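Local coordinates for Non-structural maintenance of chromosomes element 1 homolog (Xenopus laevis, PDB 7DG2), which probably acts as a RING-type E3 ubiquitin ligase that works with a MAGE partner protein within the SMC5-SMC6 DNA repair complex, at residues Met106-Leu111 and Gly115-Ile120; Ser121-Ala126 and Lys137-Leu142; Lys150-Arg155 and Tyr159-Arg164. All coordinates share one frame; numbering follows the deposited sequence.

Contact 1. Residues Met106-Leu111 and Gly115-Ile120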
loop_
_atom_site.group_PDB
_atom_site.type_symbol
_atom_site.label_atom_id
_atom_site.label_comp_id
_atom_site.label_asym_id
_atom_site.label_seq_id
_atom_site.Cartn_x
_atom_site.Cartn_y
_atom_site.Cartn_z
ATOM N N MET A 106 -2.652 14.577 15.668
ATOM C CA MET A 106 -3.419 15.403 14.742
ATOM C C MET A 106 -4.112 16.552 15.465
ATOM O O MET A 106 -4.095 17.694 14.991
ATOM C CB MET A 106 -4.446 14.529 14.011
ATOM C CG MET A 106 -5.503 15.324 13.260
ATOM S SD MET A 106 -6.479 14.286 12.127
ATOM C CE MET A 106 -7.075 13.025 13.223
ATOM N N GLU A 107 -4.704 16.275 16.628
ATOM C CA GLU A 107 -5.369 17.332 17.382
ATOM C C GLU A 107 -4.386 18.420 17.788
ATOM O O GLU A 107 -4.680 19.611 17.649
ATOM C CB GLU A 107 -6.062 16.741 18.612
ATOM C CG GLU A 107 -6.623 17.792 19.567
ATOM C CD GLU A 107 -7.225 17.188 20.828
ATOM O OE1 GLU A 107 -7.916 17.927 21.561
ATOM O OE2 GLU A 107 -7.012 15.982 21.082
ATOM N N LEU A 108 -3.206 18.034 18.274
ATOM C CA LEU A 108 -2.207 19.040 18.638
ATOM C C LEU A 108 -1.746 19.831 17.414
ATOM O O LEU A 108 -1.544 21.049 17.492
ATOM C CB LEU A 108 -1.024 18.362 19.339
ATOM C CG LEU A 108 0.072 19.261 19.896
ATOM C CD1 LEU A 108 -0.574 20.376 20.675
ATOM C CD2 LEU A 108 0.975 18.422 20.800
ATOM N N ILE A 109 -1.572 19.155 16.275
ATOM C CA ILE A 109 -1.204 19.846 15.039
ATOM C C ILE A 109 -2.277 20.859 14.654
ATOM O O ILE A 109 -1.974 21.993 14.268
ATOM C CB ILE A 109 -0.958 18.815 13.925
ATOM C CG1 ILE A 109 0.414 18.163 14.122
ATOM C CG2 ILE A 109 -1.128 19.443 12.553
ATOM C CD1 ILE A 109 0.565 16.794 13.423
ATOM N N ILE A 110 -3.543 20.479 14.791
ATOM C CA ILE A 110 -4.650 21.368 14.439
ATOM C C ILE A 110 -4.692 22.571 15.377
ATOM O O ILE A 110 -4.945 23.705 14.950
ATOM C CB ILE A 110 -5.973 20.581 14.467
ATOM C CG1 ILE A 110 -6.015 19.579 13.316
ATOM C CG2 ILE A 110 -7.172 21.521 14.412
ATOM C CD1 ILE A 110 -7.136 18.566 13.451
ATOM N N LEU A 111 -4.433 22.336 16.662
ATOM C CA LEU A 111 -4.484 23.400 17.665
ATOM C C LEU A 111 -3.289 24.333 17.585
ATOM O O LEU A 111 -3.389 25.497 17.995
ATOM C CB LEU A 111 -4.524 22.799 19.072
ATOM C CG LEU A 111 -5.810 22.178 19.578
ATOM C CD1 LEU A 111 -5.536 21.451 20.883
ATOM C CD2 LEU A 111 -6.848 23.264 19.774
ATOM N N GLY A 115 1.248 24.660 13.154
ATOM C CA GLY A 115 0.868 23.486 12.384
ATOM C C GLY A 115 1.810 22.309 12.503
ATOM O O GLY A 115 1.661 21.340 11.744
ATOM N N PHE A 116 2.772 22.346 13.429
ATOM C CA PHE A 116 3.673 21.225 13.670
ATOM C C PHE A 116 3.614 20.791 15.133
ATOM O O PHE A 116 3.385 21.612 16.027
ATOM C CB PHE A 116 5.110 21.583 13.299
ATOM C CG PHE A 116 5.355 21.646 11.811
ATOM C CD1 PHE A 116 4.972 22.760 11.081
ATOM C CD2 PHE A 116 5.979 20.593 11.155
ATOM C CE1 PHE A 116 5.199 22.823 9.704
ATOM C CE2 PHE A 116 6.207 20.650 9.771
ATOM C CZ PHE A 116 5.818 21.761 9.059
ATOM N N ALA A 117 3.818 19.491 15.367
ATOM C CA ALA A 117 4.031 18.948 16.707
ATOM C C ALA A 117 5.483 18.501 16.836
ATOM O O ALA A 117 6.073 18.012 15.871
ATOM C CB ALA A 117 3.090 17.769 16.984
ATOM N N THR A 118 6.082 18.708 18.007
ATOM C CA THR A 118 7.468 18.304 18.207
ATOM C C THR A 118 7.536 16.866 18.707
ATOM O O THR A 118 6.559 16.321 19.208
ATOM C CB THR A 118 8.150 19.197 19.233
ATOM O OG1 THR A 118 7.435 19.056 20.468
ATOM C CG2 THR A 118 8.098 20.654 18.806
ATOM N N SER A 119 8.721 16.263 18.595
ATOM C CA SER A 119 8.910 14.912 19.130
ATOM C C SER A 119 8.554 14.824 20.611
ATOM O O SER A 119 7.881 13.878 21.041
ATOM C CB SER A 119 10.350 14.446 18.914
ATOM O OG SER A 119 10.603 14.226 17.534
ATOM N N ILE A 120 8.997 15.789 21.417
ATOM C CA ILE A 120 8.691 15.722 22.844
ATOM C C ILE A 120 7.186 15.805 23.076
ATOM O O ILE A 120 6.638 15.112 23.940
ATOM C CB ILE A 120 9.453 16.827 23.607
ATOM C CG1 ILE A 120 10.924 16.422 23.755
ATOM C CG2 ILE A 120 8.812 17.061 24.986
ATOM C CD1 ILE A 120 11.815 17.500 24.398
#

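Contact 2. Residues Ser121-Ala126 and Lys137-Leu142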
loop_
_atom_site.group_PDB
_atom_site.type_symbol
_atom_site.label_atom_id
_atom_site.label_comp_id
_atom_site.label_asym_id
_atom_site.label_seq_id
_atom_site.Cartn_x
_atom_site.Cartn_y
_atom_site.Cartn_z
ATOM N N SER A 121 6.489 16.654 22.312
ATOM C CA SER A 121 5.050 16.776 22.523
ATOM C C SER A 121 4.348 15.454 22.211
ATOM O O SER A 121 3.426 15.059 22.928
ATOM C CB SER A 121 4.467 17.939 21.702
ATOM O OG SER A 121 4.273 17.606 20.333
ATOM N N ILE A 122 4.814 14.728 21.187
ATOM C CA ILE A 122 4.189 13.445 20.850
ATOM C C ILE A 122 4.511 12.393 21.908
ATOM O O ILE A 122 3.653 11.573 22.268
ATOM C CB ILE A 122 4.615 12.997 19.444
ATOM C CG1 ILE A 122 4.113 14.010 18.431
ATOM C CG2 ILE A 122 4.012 11.611 19.121
ATOM C CD1 ILE A 122 4.734 13.880 17.047
ATOM N N LEU A 123 5.733 12.414 22.443
ATOM C CA LEU A 123 6.077 11.511 23.540
ATOM C C LEU A 123 5.221 11.788 24.768
ATOM O O LEU A 123 4.834 10.858 25.491
ATOM C CB LEU A 123 7.568 11.641 23.874
ATOM C CG LEU A 123 8.538 11.152 22.789
ATOM C CD1 LEU A 123 9.981 11.538 23.107
ATOM C CD2 LEU A 123 8.427 9.635 22.612
ATOM N N ASN A 124 4.915 13.066 25.030
ATOM C CA ASN A 124 4.071 13.389 26.175
ATOM C C ASN A 124 2.628 12.973 25.926
ATOM O O ASN A 124 1.975 12.438 26.826
ATOM C CB ASN A 124 4.173 14.886 26.509
ATOM C CG ASN A 124 5.505 15.248 27.123
ATOM O OD1 ASN A 124 6.228 14.378 27.596
ATOM N ND2 ASN A 124 5.863 16.547 27.088
ATOM N N LEU A 125 2.123 13.171 24.699
ATOM C CA LEU A 125 0.800 12.644 24.363
ATOM C C LEU A 125 0.741 11.138 24.573
ATOM O O LEU A 125 -0.248 10.615 25.105
ATOM C CB LEU A 125 0.460 12.973 22.909
ATOM C CG LEU A 125 0.278 14.451 22.596
ATOM C CD1 LEU A 125 0.119 14.613 21.072
ATOM C CD2 LEU A 125 -0.934 15.006 23.334
ATOM N N ALA A 126 1.791 10.433 24.165
ATOM C CA ALA A 126 1.797 8.977 24.283
ATOM C C ALA A 126 1.772 8.553 25.738
ATOM O O ALA A 126 1.150 7.547 26.095
ATOM C CB ALA A 126 3.027 8.402 23.594
ATOM N N LYS A 137 10.871 4.092 21.982
ATOM C CA LYS A 137 11.314 3.438 20.755
ATOM C C LYS A 137 10.131 3.096 19.863
ATOM O O LYS A 137 10.185 3.295 18.644
ATOM C CB LYS A 137 12.116 2.178 21.089
ATOM C CG LYS A 137 12.934 1.622 19.929
ATOM C CD LYS A 137 13.908 0.554 20.422
ATOM C CE LYS A 137 14.833 0.078 19.312
ATOM N NZ LYS A 137 14.094 -0.655 18.241
ATOM N N GLU A 138 9.042 2.607 20.465
ATOM C CA GLU A 138 7.848 2.270 19.704
ATOM C C GLU A 138 7.195 3.511 19.116
ATOM O O GLU A 138 6.670 3.466 17.998
ATOM C CB GLU A 138 6.846 1.521 20.587
ATOM C CG GLU A 138 7.295 0.119 20.973
ATOM C CD GLU A 138 6.222 -0.651 21.731
ATOM O OE1 GLU A 138 5.379 -0.005 22.391
ATOM O OE2 GLU A 138 6.217 -1.900 21.654
ATOM N N VAL A 139 7.189 4.621 19.863
ATOM C CA VAL A 139 6.639 5.857 19.306
ATOM C C VAL A 139 7.473 6.314 18.114
ATOM O O VAL A 139 6.933 6.721 17.074
ATOM C CB VAL A 139 6.547 6.952 20.389
ATOM C CG1 VAL A 139 6.147 8.286 19.745
ATOM C CG2 VAL A 139 5.538 6.552 21.461
ATOM N N GLU A 140 8.798 6.228 18.226
ATOM C CA GLU A 140 9.652 6.665 17.129
ATOM C C GLU A 140 9.451 5.801 15.893
ATOM O O GLU A 140 9.396 6.314 14.768
ATOM C CB GLU A 140 11.110 6.653 17.571
ATOM C CG GLU A 140 11.410 7.743 18.588
ATOM C CD GLU A 140 12.768 7.572 19.249
ATOM O OE1 GLU A 140 13.267 8.553 19.836
ATOM O OE2 GLU A 140 13.335 6.459 19.184
ATOM N N GLN A 141 9.329 4.487 16.079
ATOM C CA GLN A 141 9.069 3.612 14.939
ATOM C C GLN A 141 7.690 3.864 14.331
ATOM O O GLN A 141 7.516 3.770 13.106
ATOM C CB GLN A 141 9.228 2.154 15.372
ATOM C CG GLN A 141 10.695 1.773 15.554
ATOM C CD GLN A 141 10.875 0.388 16.141
ATOM O OE1 GLN A 141 10.015 -0.105 16.872
ATOM N NE2 GLN A 141 11.998 -0.250 15.821
ATOM N N LEU A 142 6.697 4.186 15.165
ATOM C CA LEU A 142 5.367 4.485 14.646
ATOM C C LEU A 142 5.375 5.769 13.833
ATOM O O LEU A 142 4.751 5.846 12.766
ATOM C CB LEU A 142 4.361 4.590 15.803
ATOM C CG LEU A 142 2.932 4.956 15.398
ATOM C CD1 LEU A 142 2.322 3.836 14.531
ATOM C CD2 LEU A 142 2.032 5.225 16.620
#

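Contact 3. Residues Lys150-Arg155 and Tyr159-Arg164. With ACT (acetate ion), chain D.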
loop_
_atom_site.group_PDB
_atom_site.type_symbol
_atom_site.label_atom_id
_atom_site.label_comp_id
_atom_site.label_asym_id
_atom_site.label_seq_id
_atom_site.Cartn_x
_atom_site.Cartn_y
_atom_site.Cartn_z
ATOM N N LYS A 150 2.857 8.436 4.310
ATOM C CA LYS A 150 2.366 9.754 3.903
ATOM C C LYS A 150 1.091 10.151 4.648
ATOM O O LYS A 150 0.180 10.752 4.079
ATOM C CB LYS A 150 2.168 9.815 2.382
ATOM C CG LYS A 150 3.481 9.710 1.643
ATOM C CD LYS A 150 3.245 9.589 0.149
ATOM C CE LYS A 150 4.472 10.015 -0.635
ATOM N NZ LYS A 150 5.734 9.687 0.072
ATOM N N TRP A 151 1.028 9.844 5.947
ATOM C CA TRP A 151 0.026 10.459 6.812
ATOM C C TRP A 151 0.589 11.674 7.529
ATOM O O TRP A 151 -0.123 12.660 7.725
ATOM C CB TRP A 151 -0.513 9.461 7.855
ATOM C CG TRP A 151 -1.177 8.301 7.183
ATOM C CD1 TRP A 151 -0.796 6.983 7.240
ATOM C CD2 TRP A 151 -2.296 8.366 6.295
ATOM N NE1 TRP A 151 -1.632 6.221 6.444
ATOM C CE2 TRP A 151 -2.557 7.046 5.853
ATOM C CE3 TRP A 151 -3.105 9.408 5.826
ATOM C CZ2 TRP A 151 -3.602 6.743 4.966
ATOM C CZ3 TRP A 151 -4.144 9.104 4.933
ATOM C CH2 TRP A 151 -4.385 7.780 4.522
ATOM N N LEU A 152 1.866 11.634 7.864
ATOM C CA LEU A 152 2.555 12.775 8.446
ATOM C C LEU A 152 3.713 13.167 7.542
ATOM O O LEU A 152 4.218 12.364 6.754
ATOM C CB LEU A 152 3.084 12.454 9.853
ATOM C CG LEU A 152 2.067 12.122 10.944
ATOM C CD1 LEU A 152 2.775 11.825 12.259
ATOM C CD2 LEU A 152 1.058 13.249 11.101
ATOM N N ILE A 153 4.117 14.428 7.658
ATOM C CA ILE A 153 5.333 14.958 7.057
ATOM C C ILE A 153 6.252 15.300 8.213
ATOM O O ILE A 153 5.810 15.946 9.168
ATOM C CB ILE A 153 5.051 16.226 6.235
ATOM C CG1 ILE A 153 4.522 15.891 4.856
ATOM C CG2 ILE A 153 6.302 17.100 6.140
ATOM C CD1 ILE A 153 4.235 17.136 4.088
ATOM N N GLY A 154 7.511 14.895 8.129
ATOM C CA GLY A 154 8.454 15.059 9.228
ATOM C C GLY A 154 9.654 15.888 8.817
ATOM O O GLY A 154 10.224 15.673 7.748
ATOM N N ARG A 155 10.031 16.833 9.678
ATOM C CA ARG A 155 11.139 17.740 9.392
ATOM C C ARG A 155 11.846 18.045 10.705
ATOM O O ARG A 155 11.292 18.755 11.548
ATOM C CB ARG A 155 10.641 19.024 8.733
ATOM C CG ARG A 155 10.396 18.904 7.237
ATOM C CD ARG A 155 10.874 20.153 6.502
ATOM N NE ARG A 155 10.106 21.343 6.863
ATOM C CZ ARG A 155 8.940 21.663 6.311
ATOM N NH1 ARG A 155 8.414 20.876 5.380
ATOM N NH2 ARG A 155 8.301 22.763 6.688
ATOM N N TYR A 159 6.497 17.414 13.134
ATOM C CA TYR A 159 5.562 16.693 12.280
ATOM C C TYR A 159 4.339 17.541 11.988
ATOM O O TYR A 159 3.774 18.161 12.889
ATOM C CB TYR A 159 5.117 15.389 12.949
ATOM C CG TYR A 159 6.269 14.453 13.191
ATOM C CD1 TYR A 159 7.039 14.549 14.353
ATOM C CD2 TYR A 159 6.617 13.494 12.244
ATOM C CE1 TYR A 159 8.104 13.720 14.560
ATOM C CE2 TYR A 159 7.692 12.645 12.455
ATOM C CZ TYR A 159 8.427 12.770 13.616
ATOM O OH TYR A 159 9.496 11.944 13.859
ATOM N N THR A 160 3.909 17.534 10.727
ATOM C CA THR A 160 2.616 18.092 10.370
ATOM C C THR A 160 1.850 17.038 9.571
ATOM O O THR A 160 2.374 15.966 9.252
ATOM C CB THR A 160 2.770 19.413 9.584
ATOM O OG1 THR A 160 1.490 20.060 9.461
ATOM C CG2 THR A 160 3.348 19.146 8.201
ATOM N N LEU A 161 0.588 17.328 9.282
ATOM C CA LEU A 161 -0.209 16.420 8.468
ATOM C C LEU A 161 0.280 16.458 7.028
ATOM O O LEU A 161 0.564 17.528 6.486
ATOM C CB LEU A 161 -1.686 16.813 8.508
ATOM C CG LEU A 161 -2.390 16.812 9.853
ATOM C CD1 LEU A 161 -3.862 17.091 9.637
ATOM C CD2 LEU A 161 -2.187 15.482 10.557
ATOM N N HIS A 162 0.380 15.284 6.403
ATOM C CA HIS A 162 0.692 15.231 4.979
ATOM C C HIS A 162 -0.468 15.802 4.169
ATOM O O HIS A 162 -1.623 15.774 4.601
ATOM C CB HIS A 162 0.971 13.774 4.556
ATOM C CG HIS A 162 1.702 13.643 3.251
ATOM N ND1 HIS A 162 1.086 13.803 2.025
ATOM C CD2 HIS A 162 2.999 13.363 2.984
ATOM C CE1 HIS A 162 1.975 13.636 1.062
ATOM N NE2 HIS A 162 3.145 13.379 1.618
ATOM N N THR A 163 -0.159 16.319 2.973
ATOM C CA THR A 163 -1.227 16.714 2.056
ATOM C C THR A 163 -2.251 15.595 1.884
ATOM O O THR A 163 -3.458 15.843 1.867
ATOM C CB THR A 163 -0.631 17.108 0.707
ATOM O OG1 THR A 163 0.296 18.182 0.904
ATOM C CG2 THR A 163 -1.728 17.555 -0.253
ATOM N N ARG A 164 -1.780 14.352 1.775
ATOM C CA ARG A 164 -2.696 13.218 1.647
ATOM C C ARG A 164 -3.672 13.159 2.810
ATOM O O ARG A 164 -4.867 12.890 2.626
ATOM C CB ARG A 164 -1.906 11.916 1.582
ATOM C CG ARG A 164 -2.823 10.695 1.384
ATOM C CD ARG A 164 -2.179 9.436 1.915
ATOM N NE ARG A 164 -2.930 8.222 1.581
ATOM C CZ ARG A 164 -2.404 7.006 1.667
ATOM N NH1 ARG A 164 -1.147 6.853 2.053
ATOM N NH2 ARG A 164 -3.121 5.939 1.353
HETATM C C ACT D . -0.053 3.830 0.975
HETATM O O ACT D . -0.316 4.034 2.212
HETATM O OXT ACT D . -0.806 3.345 0.071
HETATM C CH3 ACT D . 1.391 4.257 0.522
#

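Contact 1. Residues Met106-Leu111 and Gly115-Ile120
Ile109 lays both branches of its side chain against the chain from Gly115 to Ala117 and carries the tight part of this contact. With chi1 at -77°, CG1 stands beside its own backbone N while CG2 points away from it, and the two branches reach different targets. Ile109 CG2 meets Gly115 O at 3.5 Å, and Ile109 CG1 packs on Ala117 CB at 3.9 Å. A methyl is all that Ala117 offers, which suits a strand passing close to a helix. Gly115, at phi 80° and psi 10°, takes a left-handed conformation that comes easily without a CB, and its carbonyl accepts a hydrogen bond from Thr160 OG1 on strand 158-161. The Leu108 side is looser. Leu108 CD2 comes no nearer than 4.4 Å to Ala117 CB, and Leu108 is partly exposed, finding further apolar company in Leu125 of helix 119-128. Thr118, at the exposed end, caps helix 119-128 with its side chain. No hydrogen bond crosses between the two segments. A helix, a short strand and a second helix in this order match the opening elements of a winged-helix domain, consistent with the placing of the Nse1 family among helix-turn-helix folds.

Contact 2. Residues Ser121-Ala126 and Lys137-Leu142
Val139 is the residue through which helix 136-148 touches segment Ser121-Ala126, packing on Ile122, Leu123 and Ala126. The two helices and the turn between them are consistent with a helix-turn-helix unit, in which helix 136-148 would hold the place of the recognition helix of DNA-binding relatives. The short segments approach to 10.5 Å between axes, with their N-to-C directions 120° apart; at that spacing the gap is bridged by side chains, chiefly Val139. Lys137, at the start of the second segment, directs its CB away from the first helix, as befits a charged residue on the exposed side. Val139 follows, buried and pointing at the partner, and its branched CB lets two methyls work in different directions. CG1, anti to the backbone N (chi1 172°), is the methyl turned to Ile122 and Leu123: Val139 CG1 meets Leu123 CD2 at 3.9 Å and Ile122 CG2 at 4.0 Å. Leu123 sets out along the flank of the contact, and its branched end brings CD2 in over Val139; the same leucine also packs on Lys136. Glu140 lies at the margin, its OE1 in a salt bridge with Lys136 NZ. Leu142 serves a different neighbour, its side chain buried against Tyr94 of the preceding loop and Glu98 of helix 96-111. The other methyl of Val139, beside the backbone N, completes the contact where the small alanine allows close approach: Val139 CG2 rests on Ala126 CB at 3.8 Å.

Contact 3. Residues Lys150-Arg155 and Tyr159-Arg164
Ile153 and Thr160 face each other as the hydrogen-bonded pair of an antiparallel beta hairpin, which follows helix 136-148 and leads into helix 163-176. Ile153 N donates to Thr160 O at 2.8 Å, and Thr160 N returns a bond of 2.9 Å to Ile153 O. Past the strands the pairing continues with His162 N to Trp151 O at 3.0 Å; this donor lies well above the carbonyl plane. On one face of the hairpin the side chains of Ile153 and Thr160 lie side by side, pointing the same way, with Ile153 CB near Thr160 CG2. The other face carries the Tyr159 ring, which has Gly154 CA close to its CD2, a place where a residue without a side chain fits. Leu152 joins Tyr159 in packing on Leu143 of helix 136-148. A hairpin placed after the second helix of a helix-turn-helix corresponds to the wing of a winged-helix domain, consistent with the helix-turn-helix clan of the family. Its base is knit together by His162, the N-cap of helix 163-176. With chi1 at -162° its ring swings back toward the first strand, and His162 ND1 accepts from Arg164 N, in the ring plane, at 2.9 Å. Over one face of that imidazole sits Lys150 CB, 3.8 Å from the ring centre, and Ile153 CG1 approaches His162 CD2 obliquely at 3.5 Å. Lys150 O, covered by the CB atoms of His162 and Arg164, has no polar partner in the model. Arg164, extended from CG to NE, spreads its guanidinium on the six-membered ring of Trp151, the planes 21° apart, in an off-centre cation-pi contact. Phe70 of the Nse4 chain also packs on Trp151. At the guanidinium edge, Arg164 NH1 donates to acetate O at 2.9 Å.

From the N terminus, contact 1 closes first, spanning the short loop between helix 96-111 and strand 117-118. Contact 2 then closes the turn between helices 119-128 and 136-148, and contact 3 closes the hairpin of strands 152-155 and 158-161. The three follow in series, none nested in or crossing another, yet they meet in space. Strand 117-118 joins strand 158-161 in one antiparallel sheet, through a backbone hydrogen bond from Ala117 N to Tyr159 O, tying contact 1 to contact 3. Helix 119-128 is shared by contacts 1 and 2, where Leu108 touches Ser121. Ile122 of contact 2 reaches the Tyr159 ring of contact 3, so helix 119-128 packs on the hairpin as well.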